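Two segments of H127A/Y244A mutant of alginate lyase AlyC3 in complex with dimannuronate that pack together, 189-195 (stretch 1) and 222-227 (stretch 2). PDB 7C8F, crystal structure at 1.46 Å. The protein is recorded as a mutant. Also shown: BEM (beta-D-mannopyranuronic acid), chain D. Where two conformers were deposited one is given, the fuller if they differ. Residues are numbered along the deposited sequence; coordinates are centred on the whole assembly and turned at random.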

ATOM      1  N   TYR B 189      -9.420  14.367   2.650  1.00 17.81           N
ATOM      2  CA  TYR B 189      -9.444  15.122   1.402  1.00 17.37           C
ATOM      3  C   TYR B 189      -8.865  16.509   1.605  1.00 18.55           C
ATOM      4  O   TYR B 189      -9.027  17.118   2.670  1.00 19.74           O
ATOM      5  CB  TYR B 189     -10.851  15.244   0.813  1.00 16.90           C
ATOM      6  CG  TYR B 189     -11.406  13.889   0.467  1.00 15.75           C
ATOM      7  CD1 TYR B 189     -11.162  13.308  -0.779  1.00 16.01           C
ATOM      8  CD2 TYR B 189     -12.107  13.151   1.410  1.00 16.38           C
ATOM      9  CE1 TYR B 189     -11.638  12.035  -1.077  1.00 15.79           C
ATOM     10  CE2 TYR B 189     -12.582  11.880   1.118  1.00 17.22           C
ATOM     11  CZ  TYR B 189     -12.349  11.330  -0.121  1.00 16.64           C
ATOM     12  OH  TYR B 189     -12.821  10.065  -0.391  1.00 17.70           O
ATOM     13  N   LYS B 190      -8.156  16.975   0.589  1.00 14.30           N
ATOM     14  CA  LYS B 190      -7.748  18.364   0.451  1.00 14.90           C
ATOM     15  C   LYS B 190      -8.437  18.917  -0.783  1.00 16.00           C
ATOM     16  O   LYS B 190      -8.447  18.273  -1.837  1.00 15.47           O
ATOM     17  CB  LYS B 190      -6.228  18.450   0.302  1.00 18.49           C
ATOM     18  CG  LYS B 190      -5.680  19.863   0.354  1.00 31.52           C
ATOM     19  CD  LYS B 190      -4.176  19.867   0.575  1.00 41.50           C
ATOM     20  CE  LYS B 190      -3.606  21.273   0.445  1.00 35.96           C
ATOM     21  NZ  LYS B 190      -4.384  22.256   1.225  1.00 38.20           N
ATOM     22  N   LYS B 191      -9.043  20.090  -0.656  1.00 15.69           N
ATOM     23  CA  LYS B 191      -9.813  20.678  -1.740  1.00 14.56           C
ATOM     24  C   LYS B 191      -9.140  21.953  -2.220  1.00 16.00           C
ATOM     25  O   LYS B 191      -8.716  22.784  -1.406  1.00 19.66           O
ATOM     26  CB  LYS B 191     -11.252  20.959  -1.285  1.00 17.16           C
ATOM     27  CG  LYS B 191     -11.944  19.696  -0.762  1.00 21.52           C
ATOM     28  CD  LYS B 191     -13.396  19.927  -0.358  1.00 26.50           C
ATOM     29  CE  LYS B 191     -13.499  20.641   0.970  1.00 40.81           C
ATOM     30  NZ  LYS B 191     -14.893  20.602   1.490  1.00 61.35           N
ATOM     31  N   TYR B 192      -9.046  22.110  -3.539  1.00 13.26           N
ATOM     32  CA  TYR B 192      -8.444  23.288  -4.154  1.00 13.49           C
ATOM     33  C   TYR B 192      -9.463  23.983  -5.046  1.00 14.53           C
ATOM     34  O   TYR B 192     -10.103  23.345  -5.889  1.00 13.72           O
ATOM     35  CB  TYR B 192      -7.235  22.911  -5.015  1.00 15.52           C
ATOM     36  CG  TYR B 192      -6.100  22.237  -4.260  1.00 13.82           C
ATOM     37  CD1 TYR B 192      -6.072  20.869  -4.089  1.00 14.84           C
ATOM     38  CD2 TYR B 192      -5.052  22.989  -3.716  1.00 16.31           C
ATOM     39  CE1 TYR B 192      -5.026  20.249  -3.404  1.00 16.08           C
ATOM     40  CE2 TYR B 192      -4.011  22.387  -3.035  1.00 17.15           C
ATOM     41  CZ  TYR B 192      -4.002  21.012  -2.879  1.00 18.52           C
ATOM     42  OH  TYR B 192      -2.963  20.406  -2.194  1.00 21.42           O
ATOM     43  N   ASP B 193      -9.602  25.305  -4.866  1.00 13.85           N
ATOM     44  CA  ASP B 193     -10.481  26.122  -5.684  1.00 13.18           C
ATOM     45  C   ASP B 193      -9.779  26.406  -6.998  1.00 15.72           C
ATOM     46  O   ASP B 193      -8.718  27.041  -7.022  1.00 15.62           O
ATOM     47  CB  ASP B 193     -10.738  27.429  -4.934  1.00 12.92           C
ATOM     48  CG  ASP B 193     -11.786  28.315  -5.590  1.00 17.31           C
ATOM     49  OD1 ASP B 193     -12.297  28.020  -6.688  1.00 15.85           O
ATOM     50  OD2 ASP B 193     -12.092  29.360  -4.953  1.00 19.51           O
ATOM     51  N   LEU B 194     -10.347  25.913  -8.092  1.00 13.28           N
ATOM     52  CA  LEU B 194      -9.760  26.132  -9.400  1.00 14.24           C
ATOM     53  C   LEU B 194     -10.412  27.291 -10.133  1.00 15.40           C
ATOM     54  O   LEU B 194     -10.118  27.502 -11.310  1.00 18.92           O
ATOM     55  CB  LEU B 194      -9.834  24.846 -10.232  1.00 13.14           C
ATOM     56  CG  LEU B 194      -9.187  23.618  -9.580  1.00 13.82           C
ATOM     57  CD1 LEU B 194      -9.281  22.407 -10.517  1.00 14.41           C
ATOM     58  CD2 LEU B 194      -7.740  23.885  -9.179  1.00 15.99           C
ATOM     59  N   GLY B 195     -11.271  28.045  -9.458  1.00 14.91           N
ATOM     60  CA  GLY B 195     -11.833  29.263 -10.006  1.00 15.91           C
ATOM     61  C   GLY B 195     -13.294  29.112 -10.419  1.00 16.87           C
ATOM     62  O   GLY B 195     -13.803  28.015 -10.669  1.00 16.84           O
ATOM     63  N   ARG B 222      -0.179  27.433 -12.679  1.00 18.16           N
ATOM     64  CA  ARG B 222      -0.041  26.319 -11.747  0.58 19.92           C
ATOM     65  C   ARG B 222      -0.787  26.646 -10.459  1.00 22.89           C
ATOM     66  O   ARG B 222      -0.438  27.582  -9.729  1.00 30.08           O
ATOM     67  CB  ARG B 222       1.426  25.992 -11.487  0.58 24.15           C
ATOM     68  CG  ARG B 222       1.645  24.609 -10.858  0.58 16.13           C
ATOM     69  CD  ARG B 222       2.909  23.958 -11.414  0.58 16.45           C
ATOM     70  NE  ARG B 222       2.758  23.592 -12.820  0.58 21.12           N
ATOM     71  CZ  ARG B 222       3.688  22.964 -13.534  0.58 23.06           C
ATOM     72  NH1 ARG B 222       3.464  22.668 -14.809  0.58 28.01           N
ATOM     73  NH2 ARG B 222       4.843  22.634 -12.971  0.58 23.14           N
ATOM     74  N   LEU B 223      -1.844  25.884 -10.188  1.00 16.69           N
ATOM     75  CA  LEU B 223      -2.629  26.080  -8.977  1.00 15.80           C
ATOM     76  C   LEU B 223      -2.436  24.997  -7.934  1.00 19.93           C
ATOM     77  O   LEU B 223      -2.668  25.259  -6.757  1.00 21.72           O
ATOM     78  CB  LEU B 223      -4.124  26.176  -9.293  1.00 18.57           C
ATOM     79  CG  LEU B 223      -4.609  27.438 -10.009  1.00 20.38           C
ATOM     80  CD1 LEU B 223      -6.117  27.408 -10.199  1.00 19.18           C
ATOM     81  CD2 LEU B 223      -4.199  28.673  -9.216  1.00 35.75           C
ATOM     82  N   VAL B 224      -2.055  23.788  -8.327  1.00 15.46           N
ATOM     83  CA  VAL B 224      -1.894  22.679  -7.390  1.00 14.81           C
ATOM     84  C   VAL B 224      -0.536  22.040  -7.629  1.00 13.50           C
ATOM     85  O   VAL B 224      -0.211  21.679  -8.767  1.00 14.15           O
ATOM     86  CB  VAL B 224      -3.002  21.622  -7.568  1.00 17.65           C
ATOM     87  CG1 VAL B 224      -2.815  20.475  -6.568  1.00 18.42           C
ATOM     88  CG2 VAL B 224      -4.374  22.251  -7.406  1.00 20.61           C
ATOM     89  N   GLU B 225       0.238  21.868  -6.560  1.00 14.12           N
ATOM     90  CA  GLU B 225       1.497  21.115  -6.590  1.00 14.55           C
ATOM     91  C   GLU B 225       1.519  20.337  -5.281  1.00 15.75           C
ATOM     92  O   GLU B 225       2.016  20.819  -4.255  1.00 18.28           O
ATOM     93  CB  GLU B 225       2.691  22.046  -6.731  1.00 21.61           C
ATOM     94  CG  GLU B 225       4.012  21.333  -6.940  1.00 24.02           C
ATOM     95  CD  GLU B 225       5.107  22.276  -7.409  1.00 68.82           C
ATOM     96  OE1 GLU B 225       4.779  23.390  -7.877  1.00 43.69           O
ATOM     97  OE2 GLU B 225       6.295  21.903  -7.311  1.00 81.87           O
ATOM     98  N   HIS B 226       0.944  19.139  -5.316  1.00 16.29           N
ATOM     99  CA  HIS B 226       0.588  18.398  -4.114  1.00 14.47           C
ATOM    100  C   HIS B 226       1.464  17.153  -3.995  1.00 14.21           C
ATOM    101  O   HIS B 226       1.560  16.359  -4.939  1.00 15.40           O
ATOM    102  CB  HIS B 226      -0.883  18.013  -4.185  1.00 15.67           C
ATOM    103  CG  HIS B 226      -1.372  17.278  -2.980  1.00 18.99           C
ATOM    104  ND1 HIS B 226      -1.481  17.876  -1.742  1.00 35.68           N
ATOM    105  CD2 HIS B 226      -1.760  15.992  -2.812  1.00 16.34           C
ATOM    106  CE1 HIS B 226      -1.932  16.993  -0.870  1.00 42.96           C
ATOM    107  NE2 HIS B 226      -2.116  15.844  -1.497  1.00 19.46           N
ATOM    108  N   ASP B 227       2.108  16.984  -2.841  1.00 15.69           N
ATOM    109  CA  ASP B 227       2.951  15.816  -2.578  1.00 15.97           C
ATOM    110  C   ASP B 227       2.056  14.592  -2.400  1.00 15.95           C
ATOM    111  O   ASP B 227       1.135  14.608  -1.580  1.00 16.74           O
ATOM    112  CB  ASP B 227       3.769  16.094  -1.309  1.00 16.51           C
ATOM    113  CG  ASP B 227       4.711  14.950  -0.903  1.00 32.79           C
ATOM    114  OD1 ASP B 227       4.619  13.835  -1.435  1.00 25.20           O
ATOM    115  OD2 ASP B 227       5.549  15.174   0.003  1.00 40.59           O
TER
HETATM  116  C1  BEM D   2     -16.727   8.029  -5.652  1.00 65.95           C
HETATM  117  C2  BEM D   2     -17.860   9.032  -5.458  1.00 63.43           C
HETATM  118  O2  BEM D   2     -18.680   8.635  -4.370  1.00 84.87           O
HETATM  119  C3  BEM D   2     -17.270  10.375  -5.095  1.00 52.56           C
HETATM  120  O3  BEM D   2     -18.268  11.262  -4.714  1.00 34.39           O
HETATM  121  C4  BEM D   2     -16.538  10.182  -3.814  1.00 53.60           C
HETATM  122  O4  BEM D   2     -16.191  11.400  -3.224  1.00 85.04           O
HETATM  123  C5  BEM D   2     -15.381   9.297  -4.108  1.00 47.65           C
HETATM  124  O5  BEM D   2     -15.931   8.067  -4.501  1.00 39.25           O
HETATM  125  C6  BEM D   2     -14.561   9.130  -2.893  1.00 21.65           C
HETATM  126  O6B BEM D   2     -14.742   8.169  -2.185  1.00 25.04           O
HETATM  127  O6A BEM D   2     -13.620   9.865  -2.816  1.00 20.00           O

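The two segments are β-strands of one chain that run nearly antiparallel, with 163° between their directions. Their axes come no closer than 7.8 Å. That spacing is too wide for neighbouring strands of one sheet, and no clear hydrogen bond joins the two. The strands therefore meet through side chains, and together they bury 296 Å².

Apolar packing makes up most of the contact. Tyr-192 is at its centre and has the largest area covered by the other strand. The CA-to-CB bond of Tyr-192 points toward stretch 2 and that of Val-224 toward stretch 1, so the two side chains meet between the strands. Val-224 lies over one face of the tyrosine ring. Its CG1 is 3.9 Å from the centroid of the Tyr-192 ring and 13° off the ring normal, which is good geometry for a CH-pi contact. The other methyl also touches the ring: Val-224 CG2 is 3.6 Å from Tyr-192 CG. The valine thus sets both methyl groups against the aromatic surface.

Leucines extend this packing toward the end of stretch 1. Leu-194 has a CA-to-CB bond that points sideways, but the end of its side chain comes nearer to stretch 2. Leu-194 CD2 lies 4.0 Å from Leu-223 CD1 and 4.1 Å from Val-224 CG2. One methyl group therefore touches both residues. Leu-223 also packs against backbone, with its CD1 3.9 Å from Leu-194 CA and 4.1 Å from Asp-193 O. These are ordinary van der Waals distances.

The polar part of the contact is at the hydroxyl end of Tyr-192. Tyr-192 OH is 3.0 Å from His-226 ND1, and the histidine nitrogen lies at the edge of the tyrosine ring, near its plane. The geometry does not settle whether this pair is hydrogen-bonded. The other ring nitrogen, His-226 NE2, is hydrogen-bonded elsewhere in the structure. Lys-190 adds a contact through the aliphatic part of its side chain, with Lys-190 CD 3.9 Å from His-226 CE1.

Within stretch 1, one side-chain hydrogen bond spans Leu-194. Gly-195 N donates to Asp-193 OD1 at 3.0 Å, with an angle of 155° at the hydrogen. Gly-195 has phi near 106° and psi near 160°. At these angles a CB would be jammed against the carbonyl oxygen of Leu-194, so the backbone itself calls for glycine.

The sugar is bound by a residue outside the strand contact. Tyr-189 does not reach stretch 2, yet its OH donates a hydrogen bond to O6A of the β-D-mannopyranuronic acid at 2.6 Å. This oxygen belongs to the sugar's carboxylate group. The same strand thus carries a ligand-binding tyrosine at Tyr-189 and a packing tyrosine at Tyr-192. Both have chi1 in the m well, but only Tyr-192 reaches the other strand.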